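Local coordinates for protein beta-glucuronidase (PDB 6U7J) that probably hydrolyses beta-glucuronides, estrogen conjugates among them, as a glycoside hydrolase family 2 beta-glucuronidase of a gut bacterium, at residues Asp555-Phe560 with Arg564-Lys569; Glu431-Ile436 with Gln460-Val465; Asp54-Val57 with Asp63-Thr66; His103-Tyr108 with Leu122-Asp127. One frame throughout, in Å; residues are numbered along the deposited sequence.

From the N terminus onward the four contacts follow one another in series, none nesting in or crossing another. Contact 3 comes first and closes a short loop, folding residues 63-66 back on strand 53-57. Contact 4, in the same sugar-binding domain, spans the hairpin of strands 104-109 and 112-118 and joins two layers of the curled sheet. After a middle domain that holds none of the contacts, the chain reaches the TIM barrel domain, where contact 2 packs helix 424-439 on the approach to strand 465-468. Contact 1 closes the shortest loop of the four, with three residues between its segments, after strand 545-551; its nearest atoms are about 5 Å from those of contact 3 in the first domain.

Contact 1 of 4, residues Asp555-Phe560 with Arg564-Lys569; sequences DFMTAF and RVDGNK
Asn568 lies against the ring of Phe556, its CB over one face, 3.6 Å from the centroid, and its amide turned only 22° from the ring plane. CG stands anti to the backbone N (chi1 -172°), which runs the amide out above the rim of the ring, past CZ and CE2. Two contacts outside the pair hold the amide: OD1 accepts from the N of Lys570 and ND2 donates to Asp177. Beneath the ring the backbones are joined twice, Asn568 N to Phe556 O at 2.8 Å and Phe556 N to Asn568 O at 3.2 Å, a single antiparallel hydrogen-bonded bridge. Thr558 packs beside it, CG2 3.7 Å from Asn568 CB, while its OG1 donates to Ala559 O. At the other end the carboxylate of Asp555 crosses the aliphatic part of Lys569, OD2 3.3 Å from CD; OD1 is salt-bridged to Lys580, whereas Lys569 NZ turns back to Val565 O. Such a loop, pinned by one bridge after strand 545-551, is a beta-alpha loop of a TIM barrel. Asn568 and Lys570 fit the N-x-K motif that in characterised beta-glucuronidases meets the glucuronate carboxylate, so the loop probably belongs to the active-site rim.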
loop_
_atom_site.group_PDB
_atom_site.type_symbol
_atom_site.label_atom_id
_atom_site.label_comp_id
_atom_site.label_asym_id
_atom_site.label_seq_id
_atom_site.Cartn_x
_atom_site.Cartn_y
_atom_site.Cartn_z
ATOM N N ASP B 555 9.787 3.022 11.608
ATOM C CA ASP B 555 10.402 2.138 10.626
ATOM C C ASP B 555 11.754 2.719 10.214
ATOM O O ASP B 555 11.881 3.928 10.027
ATOM C CB ASP B 555 9.474 1.983 9.403
ATOM C CG ASP B 555 8.114 1.301 9.744
ATOM O OD1 ASP B 555 7.989 0.667 10.805
ATOM O OD2 ASP B 555 7.152 1.397 8.937
ATOM N N PHE B 556 12.778 1.867 10.117
ATOM C CA PHE B 556 14.136 2.317 9.791
ATOM C C PHE B 556 14.823 1.289 8.906
ATOM O O PHE B 556 14.389 0.140 8.797
ATOM C CB PHE B 556 14.976 2.556 11.055
ATOM C CG PHE B 556 15.182 1.325 11.883
ATOM C CD1 PHE B 556 16.298 0.506 11.672
ATOM C CD2 PHE B 556 14.278 0.999 12.906
ATOM C CE1 PHE B 556 16.489 -0.640 12.441
ATOM C CE2 PHE B 556 14.469 -0.145 13.686
ATOM C CZ PHE B 556 15.571 -0.966 13.462
ATOM N N MET B 557 15.928 1.697 8.286
ATOM C CA MET B 557 16.577 0.844 7.299
ATOM C C MET B 557 17.507 -0.147 7.973
ATOM O O MET B 557 18.109 0.147 9.009
ATOM C CB MET B 557 17.371 1.666 6.278
ATOM C CG MET B 557 16.691 1.768 4.915
ATOM S SD MET B 557 16.368 0.195 4.070
ATOM C CE MET B 557 18.002 -0.267 3.524
ATOM N N THR B 558 17.627 -1.325 7.367
ATOM C CA THR B 558 18.503 -2.390 7.840
ATOM C C THR B 558 19.318 -2.931 6.673
ATOM O O THR B 558 18.974 -2.739 5.502
ATOM C CB THR B 558 17.731 -3.571 8.444
ATOM O OG1 THR B 558 17.032 -4.254 7.392
ATOM C CG2 THR B 558 16.738 -3.127 9.505
ATOM N N ALA B 559 20.395 -3.636 7.003
ATOM C CA ALA B 559 21.043 -4.473 6.007
ATOM C C ALA B 559 20.017 -5.430 5.402
ATOM O O ALA B 559 19.034 -5.808 6.050
ATOM C CB ALA B 559 22.214 -5.235 6.634
ATOM N N PHE B 560 20.219 -5.788 4.134
ATOM C CA PHE B 560 19.237 -6.609 3.432
ATOM C C PHE B 560 19.170 -8.008 4.028
ATOM O O PHE B 560 20.199 -8.597 4.366
ATOM C CB PHE B 560 19.575 -6.709 1.942
ATOM C CG PHE B 560 19.791 -5.394 1.301
ATOM C CD1 PHE B 560 18.792 -4.432 1.325
ATOM C CD2 PHE B 560 20.993 -5.101 0.688
ATOM C CE1 PHE B 560 18.998 -3.191 0.750
ATOM C CE2 PHE B 560 21.205 -3.868 0.107
ATOM C CZ PHE B 560 20.208 -2.910 0.139
ATOM N N ARG B 564 13.384 -8.718 6.545
ATOM C CA ARG B 564 13.415 -7.257 6.628
ATOM C C ARG B 564 12.772 -6.681 5.364
ATOM O O ARG B 564 13.439 -6.548 4.332
ATOM C CB ARG B 564 14.859 -6.786 6.809
ATOM C CG ARG B 564 15.519 -7.209 8.165
ATOM C CD ARG B 564 14.767 -6.579 9.365
ATOM N NE ARG B 564 15.419 -6.712 10.684
ATOM C CZ ARG B 564 14.848 -7.293 11.744
ATOM N NH1 ARG B 564 13.626 -7.817 11.637
ATOM N NH2 ARG B 564 15.492 -7.360 12.901
ATOM N N VAL B 565 11.476 -6.359 5.425
ATOM C CA VAL B 565 10.728 -5.858 4.263
ATOM C C VAL B 565 11.116 -4.395 4.042
ATOM O O VAL B 565 10.545 -3.497 4.653
ATOM C CB VAL B 565 9.211 -6.016 4.441
ATOM C CG1 VAL B 565 8.484 -5.675 3.148
ATOM C CG2 VAL B 565 8.847 -7.440 4.849
ATOM N N ASP B 566 12.075 -4.145 3.154
ATOM C CA ASP B 566 12.664 -2.807 3.004
ATOM C C ASP B 566 13.003 -2.199 4.372
ATOM O O ASP B 566 12.717 -1.031 4.656
ATOM C CB ASP B 566 11.748 -1.875 2.202
ATOM C CG ASP B 566 12.468 -0.591 1.738
ATOM O OD1 ASP B 566 13.723 -0.588 1.650
ATOM O OD2 ASP B 566 11.783 0.422 1.470
ATOM N N GLY B 567 13.621 -3.010 5.226
ATOM C CA GLY B 567 14.095 -2.560 6.517
ATOM C C GLY B 567 13.286 -3.128 7.670
ATOM O O GLY B 567 12.571 -4.128 7.549
ATOM N N ASN B 568 13.409 -2.468 8.816
ATOM C CA ASN B 568 12.716 -2.899 10.022
ATOM C C ASN B 568 11.373 -2.187 10.097
ATOM O O ASN B 568 11.318 -0.948 10.061
ATOM C CB ASN B 568 13.562 -2.610 11.261
ATOM C CG ASN B 568 12.967 -3.207 12.521
ATOM O OD1 ASN B 568 11.797 -2.984 12.832
ATOM N ND2 ASN B 568 13.769 -3.979 13.250
ATOM N N LYS B 569 10.299 -2.969 10.195
ATOM C CA LYS B 569 8.939 -2.446 10.179
ATOM C C LYS B 569 8.281 -2.485 11.557
ATOM O O LYS B 569 7.050 -2.376 11.656
ATOM C CB LYS B 569 8.091 -3.212 9.163
ATOM C CG LYS B 569 8.388 -2.866 7.688
ATOM C CD LYS B 569 8.372 -1.352 7.482
ATOM C CE LYS B 569 8.220 -0.991 6.017
ATOM N NZ LYS B 569 9.556 -0.840 5.383
#

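Contact 2 of 4, residues Glu431-Ile436 with Gln460-Val465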
loop_
_atom_site.group_PDB
_atom_site.type_symbol
_atom_site.label_atom_id
_atom_site.label_comp_id
_atom_site.label_asym_id
_atom_site.label_seq_id
_atom_site.Cartn_x
_atom_site.Cartn_y
_atom_site.Cartn_z
ATOM N N GLU B 431 35.281 -4.909 33.920
ATOM C CA GLU B 431 36.207 -3.834 33.601
ATOM C C GLU B 431 35.464 -2.615 33.066
ATOM O O GLU B 431 35.675 -1.490 33.534
ATOM C CB GLU B 431 37.243 -4.327 32.594
ATOM C CG GLU B 431 38.565 -4.709 33.229
ATOM C CD GLU B 431 39.116 -3.592 34.103
ATOM O OE1 GLU B 431 39.474 -2.523 33.556
ATOM O OE2 GLU B 431 39.164 -3.776 35.339
ATOM N N VAL B 432 34.568 -2.822 32.091
ATOM C CA VAL B 432 33.875 -1.688 31.486
ATOM C C VAL B 432 33.048 -0.958 32.531
ATOM O O VAL B 432 33.082 0.274 32.623
ATOM C CB VAL B 432 33.001 -2.136 30.300
ATOM C CG1 VAL B 432 32.204 -0.951 29.767
ATOM C CG2 VAL B 432 33.844 -2.707 29.190
ATOM N N THR B 433 32.296 -1.707 33.343
ATOM C CA THR B 433 31.410 -1.062 34.311
ATOM C C THR B 433 32.207 -0.295 35.363
ATOM O O THR B 433 31.862 0.842 35.707
ATOM C CB THR B 433 30.503 -2.093 34.980
ATOM O OG1 THR B 433 31.278 -3.236 35.359
ATOM C CG2 THR B 433 29.405 -2.529 34.038
ATOM N N LYS B 434 33.287 -0.891 35.868
ATOM C CA LYS B 434 34.129 -0.183 36.826
ATOM C C LYS B 434 34.688 1.102 36.233
ATOM O O LYS B 434 34.766 2.126 36.922
ATOM C CB LYS B 434 35.254 -1.095 37.300
ATOM C CG LYS B 434 34.828 -1.985 38.460
ATOM C CD LYS B 434 35.740 -3.184 38.656
ATOM C CE LYS B 434 37.131 -2.921 38.136
ATOM N NZ LYS B 434 37.800 -1.846 38.922
ATOM N N TYR B 435 35.038 1.086 34.944
ATOM C CA TYR B 435 35.618 2.286 34.339
ATOM C C TYR B 435 34.601 3.422 34.239
ATOM O O TYR B 435 34.942 4.582 34.493
ATOM C CB TYR B 435 36.195 1.970 32.960
ATOM C CG TYR B 435 36.861 3.170 32.341
ATOM C CD1 TYR B 435 36.257 3.868 31.297
ATOM C CD2 TYR B 435 38.088 3.634 32.827
ATOM C CE1 TYR B 435 36.868 4.984 30.734
ATOM C CE2 TYR B 435 38.705 4.750 32.271
ATOM C CZ TYR B 435 38.091 5.417 31.224
ATOM O OH TYR B 435 38.693 6.524 30.681
ATOM N N ILE B 436 33.352 3.121 33.857
ATOM C CA ILE B 436 32.376 4.200 33.698
ATOM C C ILE B 436 31.944 4.712 35.062
ATOM O O ILE B 436 31.636 5.901 35.221
ATOM C CB ILE B 436 31.171 3.747 32.833
ATOM C CG1 ILE B 436 30.122 4.853 32.701
ATOM C CG2 ILE B 436 30.508 2.509 33.396
ATOM C CD1 ILE B 436 30.626 6.149 32.051
ATOM N N GLN B 460 24.693 -8.466 37.111
ATOM C CA GLN B 460 24.980 -8.113 38.500
ATOM C C GLN B 460 25.772 -6.810 38.616
ATOM O O GLN B 460 25.725 -6.167 39.669
ATOM C CB GLN B 460 25.736 -9.245 39.197
ATOM C CG GLN B 460 27.138 -9.504 38.644
ATOM C CD GLN B 460 27.113 -10.458 37.459
ATOM O OE1 GLN B 460 26.048 -10.755 36.919
ATOM N NE2 GLN B 460 28.284 -10.939 37.047
ATOM N N PHE B 461 26.479 -6.394 37.559
ATOM C CA PHE B 461 27.264 -5.166 37.609
ATOM C C PHE B 461 26.432 -3.911 37.384
ATOM O O PHE B 461 26.956 -2.808 37.571
ATOM C CB PHE B 461 28.396 -5.207 36.570
ATOM C CG PHE B 461 29.313 -6.402 36.711
ATOM C CD1 PHE B 461 29.905 -6.705 37.923
ATOM C CD2 PHE B 461 29.578 -7.222 35.627
ATOM C CE1 PHE B 461 30.742 -7.808 38.053
ATOM C CE2 PHE B 461 30.419 -8.321 35.751
ATOM C CZ PHE B 461 31.000 -8.613 36.968
ATOM N N PHE B 462 25.164 -4.039 36.996
ATOM C CA PHE B 462 24.354 -2.891 36.609
ATOM C C PHE B 462 23.501 -2.421 37.777
ATOM O O PHE B 462 23.252 -3.157 38.730
ATOM C CB PHE B 462 23.441 -3.229 35.419
ATOM C CG PHE B 462 24.175 -3.700 34.197
ATOM C CD1 PHE B 462 25.470 -3.267 33.929
ATOM C CD2 PHE B 462 23.564 -4.566 33.303
ATOM C CE1 PHE B 462 26.146 -3.698 32.793
ATOM C CE2 PHE B 462 24.229 -4.997 32.165
ATOM C CZ PHE B 462 25.523 -4.568 31.912
ATOM N N ASP B 463 23.043 -1.177 37.680
ATOM C CA ASP B 463 22.092 -0.628 38.636
ATOM C C ASP B 463 20.647 -0.876 38.224
ATOM O O ASP B 463 19.761 -0.946 39.089
ATOM C CB ASP B 463 22.346 0.869 38.806
ATOM C CG ASP B 463 23.804 1.165 39.172
ATOM O OD1 ASP B 463 24.262 0.649 40.217
ATOM O OD2 ASP B 463 24.502 1.878 38.418
ATOM N N VAL B 464 20.389 -1.017 36.926
ATOM C CA VAL B 464 19.076 -1.382 36.405
ATOM C C VAL B 464 19.269 -2.540 35.447
ATOM O O VAL B 464 20.258 -2.580 34.706
ATOM C CB VAL B 464 18.390 -0.190 35.697
ATOM C CG1 VAL B 464 17.089 -0.630 35.009
ATOM C CG2 VAL B 464 18.117 0.925 36.685
ATOM N N VAL B 465 18.349 -3.501 35.480
ATOM C CA VAL B 465 18.362 -4.608 34.522
ATOM C C VAL B 465 17.440 -4.259 33.362
ATOM O O VAL B 465 16.271 -3.888 33.568
ATOM C CB VAL B 465 17.943 -5.926 35.197
ATOM C CG1 VAL B 465 17.756 -7.025 34.145
ATOM C CG2 VAL B 465 18.969 -6.339 36.224
#
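The hydroxyl OG1 of Thr433 is gripped by two carbonyls of its own helix, Phe429 O and Glu430 O, and in that pose it rests against the side chain of Phe461. The torsion that sets OG1 between the backbone N and the carbonyl carbon (chi1 45°) turns it back along the helix and leaves CG2 to point at the loop. OG1 of Thr433 comes to 3.7 Å from Phe461 CB, near the root of that side chain, and no hydrogen bond crosses between the segments. The methyl of the threonine touches both phenylalanines: Thr433 CG2 sits 3.7 Å from CE1 of Phe462, at the edge of the ring and near its plane, and 3.8 Å from Phe461 CB. In the TIM barrel, helix 424-439 is the crossover between the parallel strands 409-416 and 445-449, and residues 460-464 lead from a short 3-10 turn into the next strand, 465-468. Ile414 of strand 409-416 touches both Thr433 and Phe462 from the barrel wall. The ring of Phe461 leads away to Arg426 and Glu430, with Gln460 NE2 over one of its faces, while the backbone O of Phe461 accepts from Arg437, which is also salt-bridged to Asp463.

Contact 3 of 4, residues Asp54-Val57 with Asp63-Thr66; sequences DMPV and DITT
Ile64 points its side chain at the strand and meets two consecutive residues, Met55 and Pro56, with successive parts of that side chain, CB and CG1 for the methionine and CD1 for the proline. Met55 crosses it at a slant, with SD 3.9 Å from Ile64 CG1 and 4.0 Å from Ile64 CB. Pro56 and Ile64 instead reach toward each other tip to tip, Pro56 CG lying 3.9 Å from Ile64 CD1. The sulfur therefore rests on the middle of the isoleucine and the proline on its end. The methionine reaches this position by folding: CG leaves on the side remote from the backbone N (chi1 -171°), and the chain then bends at chi2 (68°) and again at chi3, which brings SD round to the isoleucine. Ile64 sets CG1 beside its own backbone N, and this is the branch that extends to the strand. The backbones stay well apart, the CA atoms of Met55 and Ile64 being 7.8 Å from each other, and no hydrogen bond joins the segments. Every touch is apolar, and the three residues are buried. In the family 2 sugar-binding domain a loop thus folds back on a strand of the antiparallel sheet, at a subunit interface. Strand 53-57 is paired with strand 20-32 through backbone hydrogen bonds of Met55 with Trp28 and Val57 with Gly26, and the methionine also packs on Phe30, Tyr61 and Tyr79, the last on strand 76-85. The third subunit, another copy of this protein, also packs here: its Ala320 on Pro56 and its Val323 on Ile64, both from helix 319-332.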
loop_
_atom_site.group_PDB
_atom_site.type_symbol
_atom_site.label_atom_id
_atom_site.label_comp_id
_atom_site.label_asym_id
_atom_site.label_seq_id
_atom_site.Cartn_x
_atom_site.Cartn_y
_atom_site.Cartn_z
ATOM N N ASP B 54 28.518 15.611 -6.677
ATOM C CA ASP B 54 28.074 16.381 -5.517
ATOM C C ASP B 54 27.537 15.471 -4.421
ATOM O O ASP B 54 26.901 14.445 -4.689
ATOM C CB ASP B 54 26.965 17.360 -5.898
ATOM C CG ASP B 54 27.412 18.368 -6.909
ATOM O OD1 ASP B 54 28.608 18.699 -6.925
ATOM O OD2 ASP B 54 26.567 18.836 -7.698
ATOM N N MET B 55 27.763 15.877 -3.167
ATOM C CA MET B 55 27.276 15.121 -2.038
ATOM C C MET B 55 26.940 16.093 -0.910
ATOM O O MET B 55 27.782 16.933 -0.561
ATOM C CB MET B 55 28.291 14.080 -1.554
ATOM C CG MET B 55 27.728 13.111 -0.487
ATOM S SD MET B 55 26.438 11.966 -1.101
ATOM C CE MET B 55 27.206 11.184 -2.502
ATOM N N PRO B 56 25.737 16.022 -0.353
ATOM C CA PRO B 56 25.375 16.932 0.740
ATOM C C PRO B 56 26.048 16.535 2.040
ATOM O O PRO B 56 26.359 15.364 2.279
ATOM C CB PRO B 56 23.850 16.779 0.852
ATOM C CG PRO B 56 23.569 15.383 0.301
ATOM C CD PRO B 56 24.610 15.168 -0.787
ATOM N N VAL B 57 26.257 17.539 2.889
ATOM C CA VAL B 57 26.784 17.365 4.239
ATOM C C VAL B 57 25.954 18.258 5.154
ATOM O O VAL B 57 25.812 19.455 4.870
ATOM C CB VAL B 57 28.280 17.716 4.317
ATOM C CG1 VAL B 57 28.751 17.740 5.773
ATOM C CG2 VAL B 57 29.102 16.732 3.522
ATOM N N ASP B 63 22.088 6.579 0.165
ATOM C CA ASP B 63 20.782 6.633 -0.499
ATOM C C ASP B 63 20.599 7.868 -1.384
ATOM O O ASP B 63 19.482 8.145 -1.832
ATOM C CB ASP B 63 19.655 6.555 0.538
ATOM C CG ASP B 63 19.582 5.201 1.216
ATOM O OD1 ASP B 63 20.208 4.229 0.704
ATOM O OD2 ASP B 63 18.908 5.116 2.269
ATOM N N ILE B 64 21.668 8.601 -1.669
ATOM C CA ILE B 64 21.555 9.809 -2.481
ATOM C C ILE B 64 21.516 9.476 -3.973
ATOM O O ILE B 64 20.752 10.081 -4.736
ATOM C CB ILE B 64 22.723 10.752 -2.149
ATOM C CG1 ILE B 64 22.712 11.088 -0.662
ATOM C CG2 ILE B 64 22.656 12.008 -3.015
ATOM C CD1 ILE B 64 21.648 12.094 -0.281
ATOM N N THR B 65 22.358 8.546 -4.431
ATOM C CA THR B 65 22.462 8.312 -5.863
ATOM C C THR B 65 21.582 7.131 -6.263
ATOM O O THR B 65 20.945 6.473 -5.436
ATOM C CB THR B 65 23.917 8.084 -6.299
ATOM O OG1 THR B 65 24.396 6.831 -5.804
ATOM C CG2 THR B 65 24.836 9.234 -5.806
ATOM N N THR B 66 21.549 6.877 -7.567
ATOM C CA THR B 66 20.819 5.768 -8.145
ATOM C C THR B 66 21.719 4.559 -8.355
ATOM O O THR B 66 21.299 3.573 -8.956
ATOM C CB THR B 66 20.178 6.223 -9.457
ATOM O OG1 THR B 66 21.203 6.613 -10.364
ATOM C CG2 THR B 66 19.310 7.457 -9.210
#

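Contact 4 of 4, residues His103-Tyr108 with Leu122-Asp127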
loop_
_atom_site.group_PDB
_atom_site.type_symbol
_atom_site.label_atom_id
_atom_site.label_comp_id
_atom_site.label_asym_id
_atom_site.label_seq_id
_atom_site.Cartn_x
_atom_site.Cartn_y
_atom_site.Cartn_z
ATOM N N HIS B 103 32.660 5.643 9.498
ATOM C CA HIS B 103 33.071 5.368 10.873
ATOM C C HIS B 103 34.443 5.945 11.205
ATOM O O HIS B 103 34.711 6.311 12.350
ATOM C CB HIS B 103 33.134 3.861 11.109
ATOM C CG HIS B 103 31.799 3.181 11.083
ATOM N ND1 HIS B 103 30.949 3.175 12.170
ATOM C CD2 HIS B 103 31.181 2.465 10.114
ATOM C CE1 HIS B 103 29.865 2.482 11.874
ATOM N NE2 HIS B 103 29.979 2.042 10.632
ATOM N N HIS B 104 35.306 6.002 10.190
ATOM C CA HIS B 104 36.715 6.348 10.335
ATOM C C HIS B 104 37.051 7.547 9.460
ATOM O O HIS B 104 36.566 7.650 8.330
ATOM C CB HIS B 104 37.607 5.162 9.940
ATOM C CG HIS B 104 37.194 3.869 10.569
ATOM N ND1 HIS B 104 37.170 3.681 11.934
ATOM C CD2 HIS B 104 36.774 2.704 10.021
ATOM C CE1 HIS B 104 36.761 2.453 12.198
ATOM N NE2 HIS B 104 36.510 1.841 11.055
ATOM N N ALA B 105 37.899 8.443 9.973
ATOM C CA ALA B 105 38.221 9.674 9.265
ATOM C C ALA B 105 39.727 9.894 9.183
ATOM O O ALA B 105 40.465 9.630 10.137
ATOM C CB ALA B 105 37.576 10.888 9.941
ATOM N N VAL B 106 40.171 10.391 8.038
ATOM C CA VAL B 106 41.491 11.002 7.891
ATOM C C VAL B 106 41.257 12.383 7.300
ATOM O O VAL B 106 40.697 12.502 6.205
ATOM C CB VAL B 106 42.435 10.171 7.002
ATOM C CG1 VAL B 106 43.876 10.736 7.052
ATOM C CG2 VAL B 106 42.446 8.724 7.443
ATOM N N ILE B 107 41.649 13.418 8.036
ATOM C CA ILE B 107 41.391 14.811 7.684
ATOM C C ILE B 107 42.664 15.406 7.095
ATOM O O ILE B 107 43.727 15.349 7.730
ATOM C CB ILE B 107 40.959 15.620 8.917
ATOM C CG1 ILE B 107 39.796 14.953 9.657
ATOM C CG2 ILE B 107 40.679 17.076 8.528
ATOM C CD1 ILE B 107 38.686 14.439 8.776
ATOM N N TYR B 108 42.561 15.992 5.899
ATOM C CA TYR B 108 43.673 16.673 5.251
ATOM C C TYR B 108 43.318 18.138 5.072
ATOM O O TYR B 108 42.166 18.470 4.764
ATOM C CB TYR B 108 44.011 16.071 3.875
ATOM C CG TYR B 108 44.308 14.582 3.873
ATOM C CD1 TYR B 108 43.278 13.647 3.806
ATOM C CD2 TYR B 108 45.622 14.114 3.922
ATOM C CE1 TYR B 108 43.552 12.288 3.789
ATOM C CE2 TYR B 108 45.903 12.767 3.908
ATOM C CZ TYR B 108 44.861 11.855 3.837
ATOM O OH TYR B 108 45.130 10.506 3.828
ATOM N N LEU B 122 30.787 10.202 17.544
ATOM C CA LEU B 122 31.225 11.155 18.561
ATOM C C LEU B 122 32.160 12.177 17.927
ATOM O O LEU B 122 32.925 11.838 17.021
ATOM C CB LEU B 122 31.932 10.448 19.732
ATOM C CG LEU B 122 30.996 9.734 20.708
ATOM C CD1 LEU B 122 31.777 8.761 21.584
ATOM C CD2 LEU B 122 30.256 10.748 21.558
ATOM N N PRO B 123 32.111 13.427 18.371
ATOM C CA PRO B 123 32.834 14.492 17.670
ATOM C C PRO B 123 34.339 14.420 17.873
ATOM O O PRO B 123 34.853 13.757 18.775
ATOM C CB PRO B 123 32.272 15.767 18.300
ATOM C CG PRO B 123 31.924 15.355 19.698
ATOM C CD PRO B 123 31.405 13.934 19.562
ATOM N N PHE B 124 35.049 15.138 17.007
ATOM C CA PHE B 124 36.482 15.343 17.159
ATOM C C PHE B 124 36.838 16.681 16.529
ATOM O O PHE B 124 36.045 17.270 15.786
ATOM C CB PHE B 124 37.297 14.194 16.549
ATOM C CG PHE B 124 37.036 13.960 15.077
ATOM C CD1 PHE B 124 35.921 13.234 14.657
ATOM C CD2 PHE B 124 37.918 14.434 14.119
ATOM C CE1 PHE B 124 35.686 12.998 13.304
ATOM C CE2 PHE B 124 37.695 14.205 12.754
ATOM C CZ PHE B 124 36.574 13.488 12.347
ATOM N N GLU B 125 38.027 17.184 16.855
ATOM C CA GLU B 125 38.405 18.485 16.333
ATOM C C GLU B 125 39.919 18.564 16.159
ATOM O O GLU B 125 40.676 17.717 16.641
ATOM C CB GLU B 125 37.866 19.622 17.228
ATOM C CG GLU B 125 38.316 19.578 18.662
ATOM C CD GLU B 125 37.757 20.729 19.504
ATOM O OE1 GLU B 125 36.649 21.244 19.220
ATOM O OE2 GLU B 125 38.446 21.129 20.455
ATOM N N ALA B 126 40.347 19.589 15.432
ATOM C CA ALA B 126 41.757 19.837 15.159
ATOM C C ALA B 126 42.005 21.329 15.285
ATOM O O ALA B 126 41.260 22.126 14.708
ATOM C CB ALA B 126 42.158 19.360 13.758
ATOM N N ASP B 127 43.025 21.703 16.057
ATOM C CA ASP B 127 43.464 23.091 16.123
ATOM C C ASP B 127 44.238 23.391 14.847
ATOM O O ASP B 127 45.280 22.781 14.605
ATOM C CB ASP B 127 44.332 23.303 17.370
ATOM C CG ASP B 127 44.690 24.769 17.609
ATOM O OD1 ASP B 127 45.241 25.423 16.705
ATOM O OD2 ASP B 127 44.434 25.276 18.718
#
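Ala105 CA lies 9.9 Å from Phe124 CA, and Ile107 CA lies 9.0 Å from Ala126 CA, spacings too wide for hydrogen-bonded neighbours. The two strands run in the same direction but belong to different layers: residues 104-108 bond to strands 112-118 and 135-144, whereas 124-127 pairs with 93-98. Where the first begins, His103 and His104 both face Gly144 in a classic beta bulge. Phe124 alone bridges the gap. Its CG lies between the backbone N and the carbonyl carbon (chi1 58°), which stands the ring up toward the other layer. Phe124 CZ touches CB of Ala105 at 3.7 Å, an oblique approach. The neighbouring CE2 of Phe124 meets Ile107 from the opposite direction, with CG1 at 3.8 Å in the plane of the ring, at its edge; CD1 follows at 4.1 Å. The alternation of the strand sends both Ala105 and Ile107 inward, two residues apart, and the end of the ring, CZ and CE2, reaches them both. His117 stacks on the same ring and Phe98 meets it nearly parallel, placing the phenylalanine in a buried, largely aromatic cluster. The contact joins two facing parts of the curled antiparallel sheet, as expected of the jelly-roll beta-sandwich of the family 2 sugar-binding domain.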